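Local coordinates for protein cellulase (Xanthomonas axonopodis pv. citri, PDB 5HOS) that probably hydrolyses internal beta-1,4-glucosidic bonds of cellulose, as a glycosyl hydrolase family 5 endoglucanase does, at residues D51-A56 with G307-G312; H67-R72 with K107-V112; N116-Y121 with G155-P160; A228-D233 with V250-S255. All coordinates share one frame; numbering follows the deposited sequence.

Each contact joins parts of one eight-stranded beta/alpha barrel. From the N terminus, the loop after the first barrel strand enters contact 1, which closes only when the loop after the last strand returns; contacts 2, 3 and 4 fall within that span, in series. Contact 2 pairs strands 70-75 and 109-114, closing over helices 77-80 and 90-105. Contact 3 joins the loops after strands 109-114 and 152-155, closing over helix 132-145. Contact 4 holds strand 224-231 to helix 248-262 and closes over their short connection. R72 of contact 2, N158 and E159 of contact 3 and H229 of contact 4 come together at the C-terminal end of the barrel. Contact 1 touches none of the others.

Contact 1. Residues D51-A56 with G307-G312; sequences DYRYPA and GAWWSG
R53 and W309 approach with their CA atoms 8.6 Å apart, the first in an irregular, extended loop and the second in a type I beta turn running from G307 to W310, so side chains must bridge the gap. R53 lays its aliphatic part over the indole: CD stands 3.4 Å from the centroid of the W309 five-membered ring, almost on the ring normal, a CH-pi contact. A bend at chi3 (-73°) then carries the guanidinium off-centre above the five-membered ring, toward A308, where CZ makes a cation-pi contact, the two planes being 56° apart. Arginine suits this place because one residue offers both methylenes and a charge to a broad aromatic surface. A308 CB covers one face of the guanidinium, 3.6 Å from R53 NE, and a water accepts from both R53 NE (2.8 Å) and A308 N (3.0 Å). At the far end of the indole, W309 CZ3 rests 3.7 Å from Y52 CA. R53 NH2 continues into a salt bridge with E59 of helix 57-65. At the surface, the loop between strand 29-34 and helix 57-65 thus meets that between strand 298-306 and helix 330-341, joining the loops after the first and last barrel strands.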
loop_
_atom_site.group_PDB
_atom_site.type_symbol
_atom_site.label_atom_id
_atom_site.label_comp_id
_atom_site.label_asym_id
_atom_site.label_seq_id
_atom_site.Cartn_x
_atom_site.Cartn_y
_atom_site.Cartn_z
ATOM N N ASP A 51 10.532 -12.826 -15.046
ATOM C CA ASP A 51 9.126 -12.749 -14.613
ATOM C C ASP A 51 8.803 -11.535 -13.735
ATOM O O ASP A 51 7.679 -11.032 -13.765
ATOM C CB ASP A 51 8.742 -14.016 -13.850
ATOM C CG ASP A 51 8.845 -15.246 -14.702
ATOM O OD1 ASP A 51 8.286 -15.224 -15.814
ATOM O OD2 ASP A 51 9.479 -16.224 -14.258
ATOM N N TYR A 52 9.773 -11.099 -12.934
ATOM C CA TYR A 52 9.602 -9.958 -12.036
ATOM C C TYR A 52 10.960 -9.287 -11.794
ATOM O O TYR A 52 11.999 -9.849 -12.137
ATOM C CB TYR A 52 8.997 -10.437 -10.711
ATOM C CG TYR A 52 9.919 -11.307 -9.870
ATOM C CD1 TYR A 52 10.029 -12.673 -10.102
ATOM C CD2 TYR A 52 10.672 -10.753 -8.821
ATOM C CE1 TYR A 52 10.863 -13.472 -9.328
ATOM C CE2 TYR A 52 11.517 -11.541 -8.051
ATOM C CZ TYR A 52 11.604 -12.893 -8.297
ATOM O OH TYR A 52 12.434 -13.675 -7.528
ATOM N N ARG A 53 10.930 -8.100 -11.189
ATOM C CA ARG A 53 12.129 -7.287 -10.945
ATOM C C ARG A 53 11.987 -6.517 -9.640
ATOM O O ARG A 53 10.870 -6.272 -9.180
ATOM C CB ARG A 53 12.331 -6.270 -12.079
ATOM C CG ARG A 53 11.188 -5.266 -12.218
ATOM C CD ARG A 53 11.472 -4.150 -13.209
ATOM N NE ARG A 53 12.438 -3.162 -12.717
ATOM C CZ ARG A 53 13.739 -3.112 -13.025
ATOM N NH1 ARG A 53 14.308 -4.010 -13.835
ATOM N NH2 ARG A 53 14.493 -2.140 -12.508
ATOM N N TYR A 54 13.123 -6.129 -9.068
ATOM C CA TYR A 54 13.166 -5.122 -8.015
ATOM C C TYR A 54 13.706 -3.816 -8.611
ATOM O O TYR A 54 14.357 -3.834 -9.660
ATOM C CB TYR A 54 14.009 -5.607 -6.827
ATOM C CG TYR A 54 13.230 -6.498 -5.878
ATOM C CD1 TYR A 54 12.860 -7.790 -6.246
ATOM C CD2 TYR A 54 12.848 -6.044 -4.612
ATOM C CE1 TYR A 54 12.131 -8.603 -5.391
ATOM C CE2 TYR A 54 12.122 -6.852 -3.748
ATOM C CZ TYR A 54 11.765 -8.127 -4.137
ATOM O OH TYR A 54 11.049 -8.931 -3.284
ATOM N N PRO A 55 13.422 -2.676 -7.964
ATOM C CA PRO A 55 13.882 -1.403 -8.526
ATOM C C PRO A 55 15.405 -1.213 -8.480
ATOM O O PRO A 55 16.054 -1.668 -7.543
ATOM C CB PRO A 55 13.187 -0.351 -7.641
ATOM C CG PRO A 55 12.137 -1.084 -6.880
ATOM C CD PRO A 55 12.656 -2.474 -6.719
ATOM N N ALA A 56 15.962 -0.558 -9.499
ATOM C CA ALA A 56 17.356 -0.107 -9.464
ATOM C C ALA A 56 17.511 0.979 -8.410
ATOM O O ALA A 56 16.555 1.666 -8.093
ATOM C CB ALA A 56 17.780 0.422 -10.827
ATOM N N GLY A 307 7.584 2.156 -11.828
ATOM C CA GLY A 307 8.260 0.879 -12.031
ATOM C C GLY A 307 8.640 0.781 -13.490
ATOM O O GLY A 307 7.940 1.308 -14.362
ATOM N N ALA A 308 9.746 0.095 -13.752
ATOM C CA ALA A 308 10.375 0.108 -15.072
ATOM C C ALA A 308 9.631 -0.677 -16.163
ATOM O O ALA A 308 9.897 -0.460 -17.351
ATOM C CB ALA A 308 11.817 -0.387 -14.961
ATOM N N TRP A 309 8.720 -1.578 -15.782
ATOM C CA TRP A 309 8.082 -2.488 -16.751
ATOM C C TRP A 309 6.626 -2.177 -17.121
ATOM O O TRP A 309 5.988 -2.983 -17.802
ATOM C CB TRP A 309 8.220 -3.946 -16.271
ATOM C CG TRP A 309 9.631 -4.520 -16.368
ATOM C CD1 TRP A 309 10.751 -3.909 -16.877
ATOM C CD2 TRP A 309 10.043 -5.837 -15.978
ATOM N NE1 TRP A 309 11.829 -4.758 -16.804
ATOM C CE2 TRP A 309 11.423 -5.951 -16.265
ATOM C CE3 TRP A 309 9.378 -6.929 -15.411
ATOM C CZ2 TRP A 309 12.154 -7.116 -15.992
ATOM C CZ3 TRP A 309 10.100 -8.094 -15.145
ATOM C CH2 TRP A 309 11.476 -8.175 -15.438
ATOM N N TRP A 310 6.103 -1.015 -16.721
ATOM C CA TRP A 310 4.755 -0.611 -17.142
ATOM C C TRP A 310 4.753 -0.351 -18.645
ATOM O O TRP A 310 5.725 0.170 -19.192
ATOM C CB TRP A 310 4.261 0.656 -16.417
ATOM C CG TRP A 310 3.833 0.440 -14.998
ATOM C CD1 TRP A 310 4.455 0.907 -13.878
ATOM C CD2 TRP A 310 2.674 -0.278 -14.544
ATOM N NE1 TRP A 310 3.766 0.522 -12.755
ATOM C CE2 TRP A 310 2.669 -0.207 -13.133
ATOM C CE3 TRP A 310 1.642 -0.977 -15.191
ATOM C CZ2 TRP A 310 1.674 -0.814 -12.352
ATOM C CZ3 TRP A 310 0.648 -1.581 -14.411
ATOM C CH2 TRP A 310 0.676 -1.493 -13.006
ATOM N N SER A 311 3.650 -0.707 -19.295
ATOM C CA SER A 311 3.479 -0.438 -20.719
ATOM C C SER A 311 3.275 1.061 -20.948
ATOM O O SER A 311 2.946 1.815 -20.015
ATOM C CB SER A 311 2.305 -1.239 -21.286
ATOM O OG SER A 311 1.061 -0.742 -20.825
ATOM N N GLY A 312 3.480 1.483 -22.195
ATOM C CA GLY A 312 3.321 2.884 -22.588
ATOM C C GLY A 312 1.899 3.410 -22.481
ATOM O O GLY A 312 1.695 4.605 -22.271
HETATM O O HOH W 1 11.394 -0.873 -11.426
#

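Contact 2. Residues H67-R72 with K107-V112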
loop_
_atom_site.group_PDB
_atom_site.type_symbol
_atom_site.label_atom_id
_atom_site.label_comp_id
_atom_site.label_asym_id
_atom_site.label_seq_id
_atom_site.Cartn_x
_atom_site.Cartn_y
_atom_site.Cartn_z
ATOM N N HIS A 67 10.840 15.069 -4.400
ATOM C CA HIS A 67 10.386 15.395 -3.039
ATOM C C HIS A 67 9.491 14.341 -2.383
ATOM O O HIS A 67 8.835 14.631 -1.383
ATOM C CB HIS A 67 9.738 16.782 -2.988
ATOM C CG HIS A 67 10.504 17.813 -3.744
ATOM N ND1 HIS A 67 11.744 18.257 -3.340
ATOM C CD2 HIS A 67 10.237 18.444 -4.908
ATOM C CE1 HIS A 67 12.195 19.141 -4.208
ATOM N NE2 HIS A 67 11.301 19.272 -5.171
ATOM N N MET A 68 9.493 13.118 -2.918
ATOM C CA MET A 68 8.799 12.000 -2.276
ATOM C C MET A 68 9.732 11.388 -1.258
ATOM O O MET A 68 10.942 11.331 -1.483
ATOM C CB MET A 68 8.391 10.949 -3.307
ATOM C CG MET A 68 7.190 11.384 -4.100
ATOM S SD MET A 68 6.889 10.345 -5.521
ATOM C CE MET A 68 5.359 11.079 -6.109
ATOM N N ASN A 69 9.176 10.938 -0.139
ATOM C CA ASN A 69 9.966 10.255 0.880
ATOM C C ASN A 69 9.590 8.794 1.117
ATOM O O ASN A 69 10.111 8.184 2.037
ATOM C CB ASN A 69 9.933 11.036 2.201
ATOM C CG ASN A 69 8.579 10.973 2.895
ATOM O OD1 ASN A 69 7.600 10.501 2.333
ATOM N ND2 ASN A 69 8.527 11.452 4.130
ATOM N N THR A 70 8.706 8.227 0.298
ATOM C CA THR A 70 8.181 6.879 0.544
ATOM C C THR A 70 8.056 6.079 -0.748
ATOM O O THR A 70 7.633 6.603 -1.766
ATOM C CB THR A 70 6.811 6.957 1.253
ATOM O OG1 THR A 70 6.956 7.694 2.478
ATOM C CG2 THR A 70 6.255 5.574 1.576
ATOM N N VAL A 71 8.462 4.815 -0.683
ATOM C CA VAL A 71 8.212 3.828 -1.724
ATOM C C VAL A 71 7.337 2.749 -1.109
ATOM O O VAL A 71 7.666 2.210 -0.053
ATOM C CB VAL A 71 9.534 3.213 -2.244
ATOM C CG1 VAL A 71 9.299 1.911 -3.004
ATOM C CG2 VAL A 71 10.259 4.234 -3.111
ATOM N N ARG A 72 6.220 2.440 -1.757
ATOM C CA ARG A 72 5.477 1.236 -1.418
ATOM C C ARG A 72 5.981 0.168 -2.359
ATOM O O ARG A 72 5.982 0.358 -3.591
ATOM C CB ARG A 72 3.963 1.430 -1.523
ATOM C CG ARG A 72 3.129 0.208 -1.141
ATOM C CD ARG A 72 1.700 0.632 -0.860
ATOM N NE ARG A 72 0.757 -0.431 -0.522
ATOM C CZ ARG A 72 -0.029 -1.092 -1.382
ATOM N NH1 ARG A 72 0.027 -0.875 -2.699
ATOM N NH2 ARG A 72 -0.891 -1.990 -0.914
ATOM N N LYS A 107 17.157 8.742 1.313
ATOM C CA LYS A 107 16.398 9.253 2.468
ATOM C C LYS A 107 14.883 8.986 2.369
ATOM O O LYS A 107 14.052 9.864 2.637
ATOM C CB LYS A 107 16.706 10.736 2.708
ATOM C CG LYS A 107 18.201 11.024 2.877
ATOM C CD LYS A 107 18.455 12.464 3.314
ATOM C CE LYS A 107 19.862 12.940 2.972
ATOM N NZ LYS A 107 20.937 12.031 3.456
ATOM N N MET A 108 14.544 7.759 1.978
ATOM C CA MET A 108 13.161 7.348 1.833
ATOM C C MET A 108 12.813 6.191 2.768
ATOM O O MET A 108 13.696 5.442 3.221
ATOM C CB MET A 108 12.877 6.942 0.384
ATOM C CG MET A 108 13.091 8.058 -0.625
ATOM S SD MET A 108 12.781 7.515 -2.308
ATOM C CE MET A 108 11.031 7.832 -2.487
ATOM N N TYR A 109 11.517 6.076 3.051
ATOM C CA TYR A 109 10.923 4.936 3.749
ATOM C C TYR A 109 10.441 3.906 2.730
ATOM O O TYR A 109 10.173 4.254 1.579
ATOM C CB TYR A 109 9.720 5.398 4.574
ATOM C CG TYR A 109 10.031 6.414 5.649
ATOM C CD1 TYR A 109 9.989 7.778 5.384
ATOM C CD2 TYR A 109 10.352 6.009 6.941
ATOM C CE1 TYR A 109 10.272 8.713 6.367
ATOM C CE2 TYR A 109 10.638 6.938 7.935
ATOM C CZ TYR A 109 10.590 8.286 7.641
ATOM O OH TYR A 109 10.865 9.218 8.627
ATOM N N VAL A 110 10.315 2.650 3.171
ATOM C CA VAL A 110 9.774 1.573 2.328
ATOM C C VAL A 110 8.627 0.909 3.067
ATOM O O VAL A 110 8.807 0.441 4.194
ATOM C CB VAL A 110 10.829 0.508 1.959
ATOM C CG1 VAL A 110 10.208 -0.657 1.204
ATOM C CG2 VAL A 110 11.921 1.117 1.112
ATOM N N ILE A 111 7.462 0.857 2.421
ATOM C CA ILE A 111 6.363 0.020 2.874
ATOM C C ILE A 111 6.549 -1.327 2.210
ATOM O O ILE A 111 6.504 -1.416 0.978
ATOM C CB ILE A 111 4.984 0.589 2.469
ATOM C CG1 ILE A 111 4.774 1.993 3.040
ATOM C CG2 ILE A 111 3.849 -0.345 2.907
ATOM C CD1 ILE A 111 3.708 2.792 2.305
ATOM N N VAL A 112 6.763 -2.365 3.004
ATOM C CA VAL A 112 6.772 -3.725 2.483
ATOM C C VAL A 112 5.314 -4.149 2.385
ATOM O O VAL A 112 4.655 -4.333 3.404
ATOM C CB VAL A 112 7.562 -4.696 3.379
ATOM C CG1 VAL A 112 7.499 -6.112 2.811
ATOM C CG2 VAL A 112 9.007 -4.236 3.513
HETATM O O HOH W 2 13.494 11.971 0.536
#
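The carbonyl oxygen N69 O takes the amide of Y109 in a nearly straight bond (N to O 2.7 Å, 168° at the hydrogen) and is also approached by M108 CA at 3.2 Å. The neighbouring parallel strands 70-75 and 109-114, second and third of the beta/alpha barrel, continue pairing through V71: V71 N donates to Y109 O (2.9 Å) and V71 O accepts from I111 N (2.8 Å). T70, R72, Y109 and I111 point to one side of the sheet, V71 and V110 to the other. On the first side I111 CD1 packs 3.8 Å from T70 CG2 and meets R72 CB; the beta-branched T70 and I111 suit a strand. N69 ND2, which donates to K28 O, lies 3.9 Å from Y109 CE1, its amide plane 81° from the ring. M108 is bent at chi3 (89°), which turns its flexible methyl CE onto V71 CG2 at 3.7 Å. T70 OG1 donates to N69 OD1, which A30 N also binds. Amide bonds and apolar packing fix the strands, while R72 is a buried, extended arginine whose guanidinium is met by the carboxylates of E227 and E271 and the amides of N33 and N158, fixing its place inside the barrel.

Contact 3. Residues N116-Y121 with G155-P160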
loop_
_atom_site.group_PDB
_atom_site.type_symbol
_atom_site.label_atom_id
_atom_site.label_comp_id
_atom_site.label_asym_id
_atom_site.label_seq_id
_atom_site.Cartn_x
_atom_site.Cartn_y
_atom_site.Cartn_z
ATOM N N ASN A 116 -1.092 -9.677 -1.784
ATOM C CA ASN A 116 -1.675 -11.017 -1.904
ATOM C C ASN A 116 -3.193 -11.200 -1.805
ATOM O O ASN A 116 -3.667 -12.326 -1.890
ATOM C CB ASN A 116 -0.958 -11.949 -0.931
ATOM C CG ASN A 116 0.206 -12.633 -1.585
ATOM O OD1 ASN A 116 1.233 -12.000 -1.836
ATOM N ND2 ASN A 116 0.036 -13.910 -1.936
ATOM N N TYR A 117 -3.950 -10.119 -1.642
ATOM C CA TYR A 117 -5.416 -10.200 -1.650
ATOM C C TYR A 117 -5.956 -11.204 -0.614
ATOM O O TYR A 117 -6.992 -11.824 -0.821
ATOM C CB TYR A 117 -5.920 -10.500 -3.074
ATOM C CG TYR A 117 -5.358 -9.557 -4.107
ATOM C CD1 TYR A 117 -5.964 -8.334 -4.357
ATOM C CD2 TYR A 117 -4.185 -9.863 -4.804
ATOM C CE1 TYR A 117 -5.437 -7.446 -5.284
ATOM C CE2 TYR A 117 -3.647 -8.983 -5.730
ATOM C CZ TYR A 117 -4.285 -7.778 -5.974
ATOM O OH TYR A 117 -3.763 -6.898 -6.892
ATOM N N ALA A 118 -5.242 -11.314 0.509
ATOM C CA ALA A 118 -5.545 -12.230 1.615
ATOM C C ALA A 118 -5.572 -13.710 1.210
ATOM O O ALA A 118 -6.287 -14.508 1.812
ATOM C CB ALA A 118 -6.833 -11.821 2.328
ATOM N N LYS A 119 -4.767 -14.058 0.209
ATOM C CA LYS A 119 -4.638 -15.424 -0.258
ATOM C C LYS A 119 -3.175 -15.880 -0.247
ATOM O O LYS A 119 -2.254 -15.081 -0.453
ATOM C CB LYS A 119 -5.216 -15.564 -1.667
ATOM C CG LYS A 119 -6.728 -15.444 -1.702
ATOM C CD LYS A 119 -7.257 -15.530 -3.126
ATOM C CE LYS A 119 -8.743 -15.858 -3.131
ATOM N NZ LYS A 119 -9.435 -15.169 -4.250
ATOM N N TYR A 120 -2.995 -17.174 0.000
ATOM C CA TYR A 120 -1.704 -17.849 -0.077
ATOM C C TYR A 120 -1.913 -19.062 -0.969
ATOM O O TYR A 120 -2.728 -19.929 -0.646
ATOM C CB TYR A 120 -1.264 -18.258 1.322
ATOM C CG TYR A 120 0.129 -18.824 1.420
ATOM C CD1 TYR A 120 1.246 -18.073 1.032
ATOM C CD2 TYR A 120 0.340 -20.105 1.923
ATOM C CE1 TYR A 120 2.531 -18.592 1.131
ATOM C CE2 TYR A 120 1.614 -20.625 2.041
ATOM C CZ TYR A 120 2.708 -19.870 1.645
ATOM O OH TYR A 120 3.968 -20.417 1.740
ATOM N N TYR A 121 -1.206 -19.093 -2.098
ATOM C CA TYR A 121 -1.431 -20.062 -3.181
ATOM C C TYR A 121 -2.921 -20.195 -3.540
ATOM O O TYR A 121 -3.438 -21.305 -3.719
ATOM C CB TYR A 121 -0.822 -21.435 -2.831
ATOM C CG TYR A 121 0.694 -21.467 -2.806
ATOM C CD1 TYR A 121 1.424 -21.623 -3.978
ATOM C CD2 TYR A 121 1.399 -21.340 -1.604
ATOM C CE1 TYR A 121 2.811 -21.659 -3.965
ATOM C CE2 TYR A 121 2.786 -21.376 -1.576
ATOM C CZ TYR A 121 3.491 -21.541 -2.753
ATOM O OH TYR A 121 4.868 -21.577 -2.737
ATOM N N GLY A 155 3.180 -3.212 5.586
ATOM C CA GLY A 155 1.891 -3.247 4.876
ATOM C C GLY A 155 1.303 -4.643 4.951
ATOM O O GLY A 155 1.598 -5.487 4.107
ATOM N N LEU A 156 0.460 -4.883 5.953
ATOM C CA LEU A 156 -0.023 -6.242 6.277
ATOM C C LEU A 156 -0.510 -7.059 5.080
ATOM O O LEU A 156 -0.138 -8.220 4.929
ATOM C CB LEU A 156 -1.143 -6.193 7.310
ATOM C CG LEU A 156 -0.817 -5.700 8.720
ATOM C CD1 LEU A 156 -2.090 -5.807 9.547
ATOM C CD2 LEU A 156 0.313 -6.502 9.338
ATOM N N MET A 157 -1.348 -6.462 4.246
ATOM C CA MET A 157 -1.933 -7.198 3.123
ATOM C C MET A 157 -2.549 -6.269 2.105
ATOM O O MET A 157 -3.333 -5.414 2.466
ATOM C CB MET A 157 -3.040 -8.140 3.630
ATOM C CG MET A 157 -3.685 -9.022 2.553
ATOM S SD MET A 157 -2.482 -10.029 1.672
ATOM C CE MET A 157 -1.714 -10.936 3.007
ATOM N N ASN A 158 -2.268 -6.492 0.827
ATOM C CA ASN A 158 -2.947 -5.728 -0.203
ATOM C C ASN A 158 -4.366 -6.247 -0.451
ATOM O O ASN A 158 -4.535 -7.419 -0.773
ATOM C CB ASN A 158 -2.202 -5.809 -1.524
ATOM C CG ASN A 158 -2.761 -4.860 -2.547
ATOM O OD1 ASN A 158 -2.740 -3.655 -2.345
ATOM N ND2 ASN A 158 -3.261 -5.394 -3.662
ATOM N N GLU A 159 -5.350 -5.362 -0.325
ATOM C CA GLU A 159 -6.729 -5.592 -0.779
ATOM C C GLU A 159 -7.332 -6.979 -0.490
ATOM O O GLU A 159 -7.663 -7.717 -1.423
ATOM C CB GLU A 159 -6.835 -5.261 -2.280
ATOM C CG GLU A 159 -6.496 -3.802 -2.584
ATOM C CD GLU A 159 -6.852 -3.346 -3.992
ATOM O OE1 GLU A 159 -7.371 -4.152 -4.784
ATOM O OE2 GLU A 159 -6.605 -2.155 -4.308
ATOM N N PRO A 160 -7.497 -7.332 0.800
ATOM C CA PRO A 160 -8.374 -8.473 1.116
ATOM C C PRO A 160 -9.738 -8.261 0.467
ATOM O O PRO A 160 -10.231 -7.132 0.487
ATOM C CB PRO A 160 -8.507 -8.418 2.646
ATOM C CG PRO A 160 -7.438 -7.502 3.128
ATOM C CD PRO A 160 -7.138 -6.556 2.004
#
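N116 opens the segment with its CB against M157 SD (3.6 Å). K119 N donates to N116 O (2.9 Å), closing a type I' turn in which Y117 and A118 have positive phi; N116 ND2 adds a side-chain brace to K119 O (3.0 Å), and OD1 to W77 N anchors the amide outside it. Y117 N gives a weak, bent bond to N158 O (2.9 Å, 124°), and its ring runs alongside the N158 and E159 side chains, 78° from the N158 amide plane and 81° from the E159 carboxylate, CE1 lying 3.4 Å from N158 ND2. A118 N makes a weak bond to M157 SD (3.3 Å); bends at chi2 and chi3 of M157 bring the sulfur against this N-H and N116 CB. The small A118 lets its CB settle on P160 CB at 3.8 Å. N158 OD1 binds R72, and E159 OE2 binds H229. N158-E159-P160 is the Asn-Glu-Pro sequence characteristic of family 5; in relatives its glutamate is the acid/base, so segment 155-160 probably borders the active site.

Contact 4. Residues A228-D233 with V250-S255; sequences AHQYLD and VERLRS
R252, Q230 and L253 carry this contact, in which helix 250-255 runs roughly antiparallel to strand 228-231 (155°), their axes 9.3 Å apart. R252 stretches fully from CG to NE, long enough to bring its guanidinium to the carbonyls of Y231 and D233. There NH1 donates to D233 O (2.8 Å, 157°) and to Y231 O (3.1 Å), while NH2 donates to the same D233 O at 3.1 Å. All these acceptors lie near the guanidinium plane, so backbone carbonyls fix the rotation of the group. Q230 crosses the arginine at about a right angle, its NE2 3.5 Å from R252 CD. The bend at chi2 (58°) lets that nitrogen donate to Y231 O at 2.9 Å, giving this carbonyl a second donor, while OE1 accepts from H199 N. L253 supplies the apolar part: CD2 lies 4.0 Å from Q230 CG, beside L269 of the next strand. Such packing of a helix on the outside of its preceding strand is that of a beta-alpha-beta crossover, here strand 224-231, helix 248-262 and strand 267-273 of the TIM barrel.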
loop_
_atom_site.group_PDB
_atom_site.type_symbol
_atom_site.label_atom_id
_atom_site.label_comp_id
_atom_site.label_asym_id
_atom_site.label_seq_id
_atom_site.Cartn_x
_atom_site.Cartn_y
_atom_site.Cartn_z
ATOM N N ALA A 228 -6.289 2.669 3.142
ATOM C CA ALA A 228 -7.377 2.734 2.183
ATOM C C ALA A 228 -6.830 2.962 0.787
ATOM O O ALA A 228 -5.748 3.524 0.615
ATOM C CB ALA A 228 -8.325 3.856 2.551
ATOM N N HIS A 229 -7.566 2.481 -0.212
ATOM C CA HIS A 229 -7.241 2.719 -1.610
ATOM C C HIS A 229 -8.378 3.512 -2.241
ATOM O O HIS A 229 -9.527 3.389 -1.821
ATOM C CB HIS A 229 -7.062 1.392 -2.345
ATOM C CG HIS A 229 -5.891 0.585 -1.872
ATOM N ND1 HIS A 229 -5.504 -0.577 -2.494
ATOM C CD2 HIS A 229 -5.041 0.749 -0.830
ATOM C CE1 HIS A 229 -4.457 -1.084 -1.871
ATOM N NE2 HIS A 229 -4.154 -0.296 -0.856
ATOM N N GLN A 230 -8.069 4.331 -3.242
ATOM C CA GLN A 230 -9.119 5.118 -3.896
ATOM C C GLN A 230 -8.760 5.486 -5.314
ATOM O O GLN A 230 -7.744 6.146 -5.545
ATOM C CB GLN A 230 -9.441 6.400 -3.109
ATOM C CG GLN A 230 -10.735 7.078 -3.562
ATOM C CD GLN A 230 -11.932 6.152 -3.447
ATOM O OE1 GLN A 230 -12.285 5.735 -2.350
ATOM N NE2 GLN A 230 -12.544 5.807 -4.578
ATOM N N TYR A 231 -9.601 5.048 -6.249
ATOM C CA TYR A 231 -9.515 5.453 -7.641
ATOM C C TYR A 231 -10.713 6.331 -8.018
ATOM O O TYR A 231 -11.747 6.339 -7.328
ATOM C CB TYR A 231 -9.359 4.226 -8.527
ATOM C CG TYR A 231 -8.020 3.545 -8.282
ATOM C CD1 TYR A 231 -6.866 3.961 -8.959
ATOM C CD2 TYR A 231 -7.891 2.522 -7.340
ATOM C CE1 TYR A 231 -5.637 3.355 -8.723
ATOM C CE2 TYR A 231 -6.659 1.910 -7.099
ATOM C CZ TYR A 231 -5.535 2.331 -7.795
ATOM O OH TYR A 231 -4.308 1.736 -7.559
ATOM N N LEU A 232 -10.540 7.110 -9.083
ATOM C CA LEU A 232 -11.454 8.206 -9.411
ATOM C C LEU A 232 -12.265 7.975 -10.683
ATOM O O LEU A 232 -12.980 8.873 -11.131
ATOM C CB LEU A 232 -10.673 9.521 -9.509
ATOM C CG LEU A 232 -9.873 9.968 -8.276
ATOM C CD1 LEU A 232 -9.590 11.462 -8.358
ATOM C CD2 LEU A 232 -10.573 9.666 -6.966
ATOM N N ASP A 233 -12.182 6.770 -11.238
ATOM C CA ASP A 233 -12.958 6.418 -12.425
ATOM C C ASP A 233 -14.366 5.934 -12.001
ATOM O O ASP A 233 -14.710 5.961 -10.813
ATOM C CB ASP A 233 -12.192 5.413 -13.297
ATOM C CG ASP A 233 -11.946 4.082 -12.609
ATOM O OD1 ASP A 233 -11.901 4.036 -11.354
ATOM O OD2 ASP A 233 -11.766 3.078 -13.332
ATOM N N VAL A 250 -12.199 14.047 -3.466
ATOM C CA VAL A 250 -12.595 14.603 -2.171
ATOM C C VAL A 250 -13.891 13.935 -1.683
ATOM O O VAL A 250 -13.986 13.502 -0.527
ATOM C CB VAL A 250 -12.789 16.136 -2.264
ATOM C CG1 VAL A 250 -13.444 16.697 -1.005
ATOM C CG2 VAL A 250 -11.451 16.821 -2.519
ATOM N N GLU A 251 -14.865 13.839 -2.581
ATOM C CA GLU A 251 -16.164 13.249 -2.261
ATOM C C GLU A 251 -16.074 11.790 -1.821
ATOM O O GLU A 251 -16.790 11.385 -0.910
ATOM C CB GLU A 251 -17.108 13.368 -3.449
ATOM C CG GLU A 251 -17.579 14.798 -3.684
ATOM C CD GLU A 251 -18.049 15.049 -5.103
ATOM O OE1 GLU A 251 -18.352 14.084 -5.833
ATOM O OE2 GLU A 251 -18.109 16.227 -5.493
ATOM N N ARG A 252 -15.194 11.022 -2.463
ATOM C CA ARG A 252 -15.006 9.603 -2.140
ATOM C C ARG A 252 -14.123 9.346 -0.922
ATOM O O ARG A 252 -14.101 8.213 -0.426
ATOM C CB ARG A 252 -14.489 8.837 -3.356
ATOM C CG ARG A 252 -15.561 8.667 -4.418
ATOM C CD ARG A 252 -15.014 7.996 -5.653
ATOM N NE ARG A 252 -16.037 7.757 -6.671
ATOM C CZ ARG A 252 -15.785 7.328 -7.910
ATOM N NH1 ARG A 252 -14.540 7.083 -8.306
ATOM N NH2 ARG A 252 -16.784 7.147 -8.770
ATOM N N LEU A 253 -13.400 10.371 -0.459
ATOM C CA LEU A 253 -12.667 10.317 0.813
ATOM C C LEU A 253 -13.448 10.838 2.013
ATOM O O LEU A 253 -13.079 10.542 3.155
ATOM C CB LEU A 253 -11.337 11.087 0.731
ATOM C CG LEU A 253 -10.262 10.581 -0.241
ATOM C CD1 LEU A 253 -8.946 11.312 -0.008
ATOM C CD2 LEU A 253 -10.042 9.072 -0.146
ATOM N N ARG A 254 -14.517 11.596 1.782
ATOM C CA ARG A 254 -15.145 12.349 2.878
ATOM C C ARG A 254 -15.676 11.484 4.043
ATOM O O ARG A 254 -15.331 11.740 5.203
ATOM C CB ARG A 254 -16.248 13.272 2.351
ATOM C CG ARG A 254 -16.686 14.318 3.362
ATOM C CD ARG A 254 -17.709 15.282 2.772
ATOM N NE ARG A 254 -17.130 16.232 1.817
ATOM C CZ ARG A 254 -16.353 17.275 2.132
ATOM N NH1 ARG A 254 -16.005 17.544 3.399
ATOM N NH2 ARG A 254 -15.905 18.060 1.161
ATOM N N SER A 255 -16.514 10.486 3.761
ATOM C CA SER A 255 -17.095 9.690 4.864
ATOM C C SER A 255 -16.018 8.874 5.589
ATOM O O SER A 255 -16.027 8.799 6.813
ATOM C CB SER A 255 -18.282 8.824 4.420
ATOM O OG SER A 255 -17.923 7.853 3.462
#